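Local coordinates for mannosephosphate isomerase, putative (PDB 1ZX5), which probably interconverts D-mannose 6-phosphate and D-fructose 6-phosphate as a zinc-dependent isomerase of the type 1 family, at residues Ile8-Trp20 and Glu38-Val52. Residues are numbered along the deposited sequence; the frame is centred on the assembly and turned at random.
Sequences IFQAQENLVERPW and ESWEFSAHTSRPSTV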
ATOM      1  N   ILE A   8      11.468 -12.416  -7.521  1.00 27.07           N
ATOM      2  CA  ILE A   8      10.866 -11.986  -8.768  1.00 26.88           C
ATOM      3  C   ILE A   8      10.838 -10.461  -8.783  1.00 27.18           C
ATOM      4  O   ILE A   8      10.430  -9.830  -7.809  1.00 27.07           O
ATOM      5  CB  ILE A   8       9.459 -12.607  -8.964  1.00 26.82           C
ATOM      6  CG1 ILE A   8       9.579 -14.139  -9.079  1.00 26.70           C
ATOM      7  CG2 ILE A   8       8.728 -11.986 -10.186  1.00 25.33           C
ATOM      8  CD1 ILE A   8       8.250 -14.901  -8.965  1.00 26.92           C
ATOM      9  N   PHE A   9      11.302  -9.885  -9.885  1.00 27.47           N
ATOM     10  CA  PHE A   9      11.433  -8.442 -10.017  1.00 28.37           C
ATOM     11  C   PHE A   9      10.441  -7.914 -11.047  1.00 28.74           C
ATOM     12  O   PHE A   9       9.991  -8.670 -11.904  1.00 28.90           O
ATOM     13  CB  PHE A   9      12.885  -8.096 -10.376  1.00 27.62           C
ATOM     14  CG  PHE A   9      13.851  -8.453  -9.284  1.00 27.99           C
ATOM     15  CD1 PHE A   9      14.058  -7.587  -8.215  1.00 26.80           C
ATOM     16  CD2 PHE A   9      14.511  -9.685  -9.289  1.00 27.61           C
ATOM     17  CE1 PHE A   9      14.925  -7.922  -7.184  1.00 27.05           C
ATOM     18  CE2 PHE A   9      15.377 -10.030  -8.254  1.00 27.74           C
ATOM     19  CZ  PHE A   9      15.584  -9.149  -7.199  1.00 26.52           C
ATOM     20  N   GLN A  10      10.079  -6.636 -10.953  1.00 29.86           N
ATOM     21  CA  GLN A  10       9.300  -6.007 -12.030  1.00 30.96           C
ATOM     22  C   GLN A  10      10.199  -5.788 -13.224  1.00 31.42           C
ATOM     23  O   GLN A  10      11.330  -5.342 -13.062  1.00 31.80           O
ATOM     24  CB  GLN A  10       8.697  -4.660 -11.612  1.00 30.71           C
ATOM     25  CG  GLN A  10       7.553  -4.802 -10.652  1.00 31.33           C
ATOM     26  CD  GLN A  10       6.655  -3.583 -10.587  1.00 30.17           C
ATOM     27  OE1 GLN A  10       7.075  -2.441 -10.788  1.00 32.83           O
ATOM     28  NE2 GLN A  10       5.416  -3.824 -10.275  1.00 27.85           N
ATOM     29  N   ALA A  11       9.684  -6.099 -14.409  1.00 32.16           N
ATOM     30  CA  ALA A  11      10.381  -5.867 -15.677  1.00 32.67           C
ATOM     31  C   ALA A  11      10.437  -4.379 -16.064  1.00 33.10           C
ATOM     32  O   ALA A  11      11.413  -3.923 -16.667  1.00 33.51           O
ATOM     33  CB  ALA A  11       9.706  -6.663 -16.776  1.00 32.58           C
ATOM     34  N   GLN A  12       9.374  -3.646 -15.729  0.50 32.88           N
ATOM     35  CA  GLN A  12       9.246  -2.218 -16.030  0.50 32.43           C
ATOM     36  C   GLN A  12       8.522  -1.522 -14.883  0.50 32.29           C
ATOM     37  O   GLN A  12       7.750  -2.154 -14.159  0.50 32.17           O
ATOM     38  CB  GLN A  12       8.512  -1.978 -17.375  0.50 32.32           C
ATOM     39  CG  GLN A  12       7.194  -2.737 -17.568  0.50 31.80           C
ATOM     40  CD  GLN A  12       6.399  -2.308 -18.813  0.50 32.47           C
ATOM     41  OE1 GLN A  12       6.936  -2.217 -19.919  0.50 32.35           O
ATOM     42  NE2 GLN A  12       5.108  -2.055 -18.627  0.50 31.14           N
ATOM     43  N   GLU A  13       8.783  -0.227 -14.722  1.00 32.23           N
ATOM     44  CA  GLU A  13       8.119   0.593 -13.702  1.00 32.00           C
ATOM     45  C   GLU A  13       6.618   0.748 -14.044  1.00 30.14           C
ATOM     46  O   GLU A  13       6.237   0.764 -15.204  1.00 30.15           O
ATOM     47  CB  GLU A  13       8.829   1.960 -13.601  1.00 32.71           C
ATOM     48  CG  GLU A  13       8.856   2.754 -14.943  1.00 35.62           C
ATOM     49  CD  GLU A  13      10.151   3.576 -15.174  1.00 40.52           C
ATOM     50  OE1 GLU A  13      11.086   3.512 -14.329  1.00 43.76           O
ATOM     51  OE2 GLU A  13      10.240   4.278 -16.210  1.00 38.78           O
ATOM     52  N   ASN A  14       5.790   0.819 -13.014  1.00 28.44           N
ATOM     53  CA  ASN A  14       4.353   0.951 -13.149  1.00 27.01           C
ATOM     54  C   ASN A  14       3.926   2.225 -12.406  1.00 26.10           C
ATOM     55  O   ASN A  14       3.467   2.176 -11.264  1.00 25.92           O
ATOM     56  CB  ASN A  14       3.664  -0.312 -12.605  1.00 26.52           C
ATOM     57  CG  ASN A  14       2.185  -0.402 -12.985  1.00 27.41           C
ATOM     58  OD1 ASN A  14       1.654   0.468 -13.679  1.00 29.56           O
ATOM     59  ND2 ASN A  14       1.511  -1.452 -12.511  1.00 24.38           N
ATOM     60  N   LEU A  15       4.093   3.363 -13.074  1.00 25.18           N
ATOM     61  CA  LEU A  15       3.918   4.684 -12.462  1.00 24.92           C
ATOM     62  C   LEU A  15       2.603   5.333 -12.855  1.00 24.68           C
ATOM     63  O   LEU A  15       2.057   5.035 -13.914  1.00 24.54           O
ATOM     64  CB  LEU A  15       5.086   5.615 -12.829  1.00 24.34           C
ATOM     65  CG  LEU A  15       6.492   5.034 -12.596  1.00 25.53           C
ATOM     66  CD1 LEU A  15       7.588   6.045 -13.013  1.00 22.10           C
ATOM     67  CD2 LEU A  15       6.672   4.558 -11.128  1.00 23.15           C
ATOM     68  N   VAL A  16       2.107   6.214 -11.984  1.00 24.39           N
ATOM     69  CA  VAL A  16       0.857   6.945 -12.204  1.00 23.98           C
ATOM     70  C   VAL A  16       1.114   8.430 -12.002  1.00 24.14           C
ATOM     71  O   VAL A  16       1.561   8.849 -10.930  1.00 23.94           O
ATOM     72  CB  VAL A  16      -0.288   6.471 -11.238  1.00 24.40           C
ATOM     73  CG1 VAL A  16      -1.621   7.113 -11.605  1.00 23.19           C
ATOM     74  CG2 VAL A  16      -0.419   4.936 -11.255  1.00 24.15           C
ATOM     75  N   GLU A  17       0.832   9.210 -13.044  1.00 24.18           N
ATOM     76  CA  GLU A  17       0.907  10.671 -12.999  1.00 25.23           C
ATOM     77  C   GLU A  17      -0.245  11.236 -12.182  1.00 25.59           C
ATOM     78  O   GLU A  17      -1.396  10.828 -12.354  1.00 26.51           O
ATOM     79  CB  GLU A  17       0.911  11.266 -14.427  1.00 24.69           C
ATOM     80  CG  GLU A  17       2.145  10.815 -15.249  1.00 24.60           C
ATOM     81  CD  GLU A  17       2.105  11.203 -16.717  1.00 25.20           C
ATOM     82  OE1 GLU A  17       1.419  12.176 -17.074  1.00 25.47           O
ATOM     83  OE2 GLU A  17       2.782  10.536 -17.534  1.00 27.87           O
ATOM     84  N   ARG A  18       0.068  12.160 -11.282  1.00 25.91           N
ATOM     85  CA  ARG A  18      -0.941  12.805 -10.444  1.00 26.47           C
ATOM     86  C   ARG A  18      -0.585  14.272 -10.308  1.00 27.06           C
ATOM     87  O   ARG A  18       0.602  14.602 -10.202  1.00 27.73           O
ATOM     88  CB  ARG A  18      -1.001  12.184  -9.050  1.00 25.77           C
ATOM     89  CG  ARG A  18      -1.431  10.749  -9.009  1.00 26.05           C
ATOM     90  CD  ARG A  18      -2.907  10.579  -9.395  1.00 26.65           C
ATOM     91  NE  ARG A  18      -3.322   9.217  -9.075  1.00 28.86           N
ATOM     92  CZ  ARG A  18      -4.282   8.543  -9.702  1.00 29.73           C
ATOM     93  NH1 ARG A  18      -4.951   9.109 -10.698  1.00 30.12           N
ATOM     94  NH2 ARG A  18      -4.564   7.300  -9.329  1.00 29.21           N
ATOM     95  N   PRO A  19      -1.602  15.152 -10.296  1.00 27.36           N
ATOM     96  CA  PRO A  19      -1.305  16.579 -10.165  1.00 27.86           C
ATOM     97  C   PRO A  19      -0.698  16.897  -8.794  1.00 27.89           C
ATOM     98  O   PRO A  19       0.077  17.844  -8.670  1.00 28.54           O
ATOM     99  CB  PRO A  19      -2.680  17.261 -10.357  1.00 27.57           C
ATOM    100  CG  PRO A  19      -3.698  16.209  -9.996  1.00 28.34           C
ATOM    101  CD  PRO A  19      -3.055  14.884 -10.399  1.00 27.89           C
ATOM    102  N   TRP A  20      -1.008  16.080  -7.792  1.00 27.52           N
ATOM    103  CA  TRP A  20      -0.436  16.247  -6.455  1.00 27.22           C
ATOM    104  C   TRP A  20       0.909  15.516  -6.209  1.00 27.15           C
ATOM    105  O   TRP A  20       1.443  15.552  -5.088  1.00 26.87           O
ATOM    106  CB  TRP A  20      -1.467  15.850  -5.399  1.00 26.52           C
ATOM    107  CG  TRP A  20      -2.197  14.580  -5.704  1.00 27.09           C
ATOM    108  CD1 TRP A  20      -3.450  14.471  -6.239  1.00 25.73           C
ATOM    109  CD2 TRP A  20      -1.732  13.225  -5.485  1.00 25.83           C
ATOM    110  NE1 TRP A  20      -3.798  13.141  -6.367  1.00 26.97           N
ATOM    111  CE2 TRP A  20      -2.772  12.355  -5.905  1.00 26.57           C
ATOM    112  CE3 TRP A  20      -0.549  12.667  -4.966  1.00 26.15           C
ATOM    113  CZ2 TRP A  20      -2.664  10.950  -5.831  1.00 25.80           C
ATOM    114  CZ3 TRP A  20      -0.435  11.267  -4.891  1.00 25.48           C
ATOM    115  CH2 TRP A  20      -1.492  10.429  -5.315  1.00 25.81           C
ATOM    116  N   GLU A  38       2.238   7.969  -7.825  1.00 24.01           N
ATOM    117  CA  GLU A  38       2.150   6.569  -7.412  1.00 24.68           C
ATOM    118  C   GLU A  38       3.086   5.670  -8.192  1.00 24.36           C
ATOM    119  O   GLU A  38       3.371   5.917  -9.355  1.00 24.61           O
ATOM    120  CB  GLU A  38       0.713   6.034  -7.547  1.00 24.28           C
ATOM    121  CG  GLU A  38      -0.363   7.042  -7.101  1.00 26.05           C
ATOM    122  CD  GLU A  38      -1.771   6.480  -7.122  1.00 27.63           C
ATOM    123  OE1 GLU A  38      -1.933   5.231  -7.147  1.00 30.20           O
ATOM    124  OE2 GLU A  38      -2.719   7.301  -7.116  1.00 31.86           O
ATOM    125  N   SER A  39       3.567   4.628  -7.523  1.00 24.25           N
ATOM    126  CA  SER A  39       4.218   3.503  -8.169  1.00 24.06           C
ATOM    127  C   SER A  39       3.557   2.239  -7.661  1.00 23.95           C
ATOM    128  O   SER A  39       3.559   2.000  -6.459  1.00 24.53           O
ATOM    129  CB  SER A  39       5.704   3.446  -7.809  1.00 23.31           C
ATOM    130  OG  SER A  39       6.240   2.233  -8.293  1.00 21.45           O
ATOM    131  N   TRP A  40       3.019   1.437  -8.576  1.00 23.97           N
ATOM    132  CA  TRP A  40       2.299   0.216  -8.246  1.00 24.26           C
ATOM    133  C   TRP A  40       3.272  -0.950  -8.336  1.00 25.17           C
ATOM    134  O   TRP A  40       3.832  -1.229  -9.401  1.00 25.20           O
ATOM    135  CB  TRP A  40       1.097   0.025  -9.190  1.00 24.44           C
ATOM    136  CG  TRP A  40      -0.042   1.039  -8.971  1.00 24.41           C
ATOM    137  CD1 TRP A  40       0.074   2.328  -8.503  1.00 23.64           C
ATOM    138  CD2 TRP A  40      -1.444   0.841  -9.234  1.00 24.53           C
ATOM    139  NE1 TRP A  40      -1.165   2.929  -8.449  1.00 24.21           N
ATOM    140  CE2 TRP A  40      -2.114   2.042  -8.884  1.00 23.89           C
ATOM    141  CE3 TRP A  40      -2.200  -0.237  -9.724  1.00 24.71           C
ATOM    142  CZ2 TRP A  40      -3.504   2.196  -9.010  1.00 24.53           C
ATOM    143  CZ3 TRP A  40      -3.586  -0.085  -9.845  1.00 24.22           C
ATOM    144  CH2 TRP A  40      -4.220   1.123  -9.492  1.00 24.38           C
ATOM    145  N   GLU A  41       3.500  -1.606  -7.199  1.00 25.53           N
ATOM    146  CA  GLU A  41       4.530  -2.625  -7.086  1.00 25.48           C
ATOM    147  C   GLU A  41       3.880  -4.004  -7.081  1.00 25.71           C
ATOM    148  O   GLU A  41       3.200  -4.364  -6.126  1.00 25.88           O
ATOM    149  CB  GLU A  41       5.343  -2.409  -5.800  1.00 25.55           C
ATOM    150  CG  GLU A  41       5.881  -0.976  -5.597  1.00 25.65           C
ATOM    151  CD  GLU A  41       7.163  -0.708  -6.381  1.00 27.44           C
ATOM    152  OE1 GLU A  41       7.995  -1.620  -6.507  1.00 29.67           O
ATOM    153  OE2 GLU A  41       7.358   0.417  -6.873  1.00 27.28           O
ATOM    154  N   PHE A  42       4.105  -4.773  -8.149  1.00 25.71           N
ATOM    155  CA  PHE A  42       3.520  -6.112  -8.327  1.00 26.07           C
ATOM    156  C   PHE A  42       2.005  -6.074  -8.345  1.00 26.60           C
ATOM    157  O   PHE A  42       1.338  -6.936  -7.776  1.00 26.82           O
ATOM    158  CB  PHE A  42       4.084  -7.119  -7.302  1.00 25.63           C
ATOM    159  CG  PHE A  42       5.565  -7.251  -7.390  1.00 25.93           C
ATOM    160  CD1 PHE A  42       6.150  -7.897  -8.484  1.00 24.74           C
ATOM    161  CD2 PHE A  42       6.389  -6.662  -6.433  1.00 25.75           C
ATOM    162  CE1 PHE A  42       7.544  -7.998  -8.604  1.00 24.08           C
ATOM    163  CE2 PHE A  42       7.778  -6.764  -6.533  1.00 26.93           C
ATOM    164  CZ  PHE A  42       8.355  -7.433  -7.627  1.00 25.02           C
ATOM    165  N   SER A  43       1.469  -5.057  -9.020  1.00 27.27           N
ATOM    166  CA  SER A  43       0.038  -4.915  -9.181  1.00 27.48           C
ATOM    167  C   SER A  43      -0.534  -6.038 -10.035  1.00 27.88           C
ATOM    168  O   SER A  43      -0.092  -6.253 -11.167  1.00 26.93           O
ATOM    169  CB  SER A  43      -0.299  -3.575  -9.821  1.00 27.19           C
ATOM    170  OG  SER A  43      -1.633  -3.590 -10.313  1.00 27.69           O
ATOM    171  N   ALA A  44      -1.515  -6.747  -9.477  1.00 28.63           N
ATOM    172  CA  ALA A  44      -2.384  -7.604 -10.275  1.00 29.82           C
ATOM    173  C   ALA A  44      -3.772  -6.965 -10.423  1.00 31.02           C
ATOM    174  O   ALA A  44      -4.763  -7.664 -10.602  1.00 31.75           O
ATOM    175  CB  ALA A  44      -2.489  -8.985  -9.670  1.00 29.35           C
ATOM    176  N   HIS A  45      -3.840  -5.640 -10.328  1.00 32.01           N
ATOM    177  CA  HIS A  45      -5.088  -4.931 -10.551  1.00 33.16           C
ATOM    178  C   HIS A  45      -5.301  -4.752 -12.055  1.00 33.79           C
ATOM    179  O   HIS A  45      -4.432  -4.241 -12.760  1.00 33.44           O
ATOM    180  CB  HIS A  45      -5.087  -3.583  -9.823  1.00 33.24           C
ATOM    181  CG  HIS A  45      -6.441  -2.951  -9.734  1.00 34.54           C
ATOM    182  ND1 HIS A  45      -7.007  -2.248 -10.781  1.00 36.87           N
ATOM    183  CD2 HIS A  45      -7.357  -2.943  -8.737  1.00 33.77           C
ATOM    184  CE1 HIS A  45      -8.206  -1.822 -10.424  1.00 35.86           C
ATOM    185  NE2 HIS A  45      -8.441  -2.228  -9.189  1.00 36.11           N
ATOM    186  N   THR A  46      -6.459  -5.185 -12.546  1.00 35.38           N
ATOM    187  CA  THR A  46      -6.732  -5.202 -13.994  1.00 36.61           C
ATOM    188  C   THR A  46      -6.611  -3.838 -14.699  1.00 36.89           C
ATOM    189  O   THR A  46      -6.322  -3.790 -15.893  1.00 37.22           O
ATOM    190  CB  THR A  46      -8.092  -5.855 -14.324  1.00 36.68           C
ATOM    191  OG1 THR A  46      -9.143  -5.097 -13.713  1.00 39.04           O
ATOM    192  CG2 THR A  46      -8.134  -7.290 -13.797  1.00 37.34           C
ATOM    193  N   SER A  47      -6.809  -2.738 -13.973  1.00 37.17           N
ATOM    194  CA  SER A  47      -6.679  -1.412 -14.582  1.00 37.55           C
ATOM    195  C   SER A  47      -5.218  -1.069 -14.891  1.00 37.19           C
ATOM    196  O   SER A  47      -4.937  -0.228 -15.749  1.00 36.81           O
ATOM    197  CB  SER A  47      -7.317  -0.330 -13.692  1.00 38.17           C
ATOM    198  OG  SER A  47      -6.545  -0.085 -12.512  1.00 40.04           O
ATOM    199  N   ARG A  48      -4.288  -1.746 -14.215  1.00 36.43           N
ATOM    200  CA  ARG A  48      -2.901  -1.308 -14.201  1.00 35.71           C
ATOM    201  C   ARG A  48      -1.959  -2.436 -13.722  1.00 34.48           C
ATOM    202  O   ARG A  48      -1.275  -2.299 -12.706  1.00 34.17           O
ATOM    203  CB  ARG A  48      -2.841  -0.044 -13.320  1.00 36.18           C
ATOM    204  CG  ARG A  48      -1.546   0.699 -13.261  1.00 38.38           C
ATOM    205  CD  ARG A  48      -1.756   2.208 -13.298  1.00 41.68           C
ATOM    206  NE  ARG A  48      -2.949   2.718 -12.613  1.00 41.98           N
ATOM    207  CZ  ARG A  48      -3.610   3.808 -13.012  1.00 43.16           C
ATOM    208  NH1 ARG A  48      -4.680   4.223 -12.340  1.00 44.26           N
ATOM    209  NH2 ARG A  48      -3.212   4.480 -14.095  1.00 39.12           N
ATOM    210  N   PRO A  49      -1.927  -3.572 -14.455  1.00 33.43           N
ATOM    211  CA  PRO A  49      -1.103  -4.688 -13.992  1.00 32.13           C
ATOM    212  C   PRO A  49       0.397  -4.448 -14.195  1.00 31.18           C
ATOM    213  O   PRO A  49       0.806  -3.853 -15.195  1.00 30.80           O
ATOM    214  CB  PRO A  49      -1.589  -5.862 -14.841  1.00 31.94           C
ATOM    215  CG  PRO A  49      -2.131  -5.246 -16.083  1.00 32.62           C
ATOM    216  CD  PRO A  49      -2.618  -3.878 -15.728  1.00 33.34           C
ATOM    217  N   SER A  50       1.200  -4.893 -13.234  1.00 30.13           N
ATOM    218  CA  SER A  50       2.648  -4.833 -13.352  1.00 29.85           C
ATOM    219  C   SER A  50       3.105  -5.977 -14.232  1.00 30.40           C
ATOM    220  O   SER A  50       2.423  -7.002 -14.339  1.00 30.33           O
ATOM    221  CB  SER A  50       3.309  -4.946 -11.979  1.00 29.27           C
ATOM    222  OG  SER A  50       3.103  -3.767 -11.217  1.00 28.74           O
ATOM    223  N   THR A  51       4.251  -5.804 -14.871  1.00 31.06           N
ATOM    224  CA  THR A  51       4.851  -6.902 -15.599  1.00 32.62           C
ATOM    225  C   THR A  51       6.149  -7.296 -14.895  1.00 32.75           C
ATOM    226  O   THR A  51       6.904  -6.446 -14.414  1.00 32.17           O
ATOM    227  CB  THR A  51       5.064  -6.605 -17.131  1.00 33.00           C
ATOM    228  OG1 THR A  51       6.111  -5.658 -17.291  1.00 36.53           O
ATOM    229  CG2 THR A  51       3.801  -6.036 -17.801  1.00 32.42           C
ATOM    230  N   VAL A  52       6.388  -8.600 -14.827  1.00 33.86           N
ATOM    231  CA  VAL A  52       7.482  -9.142 -14.033  1.00 34.99           C
ATOM    232  C   VAL A  52       8.491  -9.940 -14.867  1.00 36.74           C
ATOM    233  O   VAL A  52       8.187 -10.382 -15.979  1.00 36.29           O
ATOM    234  CB  VAL A  52       6.952 -10.000 -12.837  1.00 34.60           C
ATOM    235  CG1 VAL A  52       6.102  -9.150 -11.903  1.00 33.23           C
ATOM    236  CG2 VAL A  52       6.179 -11.224 -13.324  1.00 32.82           C
TER
HETATM  237  O   HOH W   1       6.712   0.614 -10.386  1.00 34.54           O
HETATM  238  O   HOH W   2       5.254  -3.164 -14.445  1.00 22.06           O
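N14 reaches from CB to its amide into the loop 42-50. CB of N14 lies 3.3 Å from W40 O, CG lies 3.9 Å from both R48 CG and S50 OG, OD1 rests against CG of R48, and ND2 spends both hydrogens in the amide plane, one on R48 O at 2.9 Å and the other on S50 OG at 3.1 Å. With CG anti to the backbone N (chi1 -167°), the amide is turned inward, and asparagine suits the place because its short amide brings two N-H groups to these acceptors. R48 O also accepts from S43 OG, which arrives from the opposite face of the carbonyl plane. Meanwhile the backbone O of N14 takes W40 N in a nearly straight bond (174°). Strand 15-17 forms an edge of the antiparallel sheet of a cupin-type catalytic domain, V16 and E38 making a hydrogen-bonded pair, L15 and S39 a non-hydrogen-bonded one; strand 9-10 joins a separate sheet, where A11 N bonds T51 O. Branched V16 suits its buried place: CG2 sits 3.5 Å from W40 NE1 and over one face of the R48 guanidinium, while CG1 lies over the centre of one face of the R18 guanidinium. R18 forms a salt bridge with E38, side-on; arginine suits because NE (2.8 Å) and NH2 together reach OE2, from above the carboxylate plane. Glutamate leaves OE1 for W40 NE1 and R88 on strand 85-92, and its buried charge is probably offset by the arginines. Earlier in the chain, Q10 lays its flexible CG over one face of the F42 ring, 4.1 Å from its centroid.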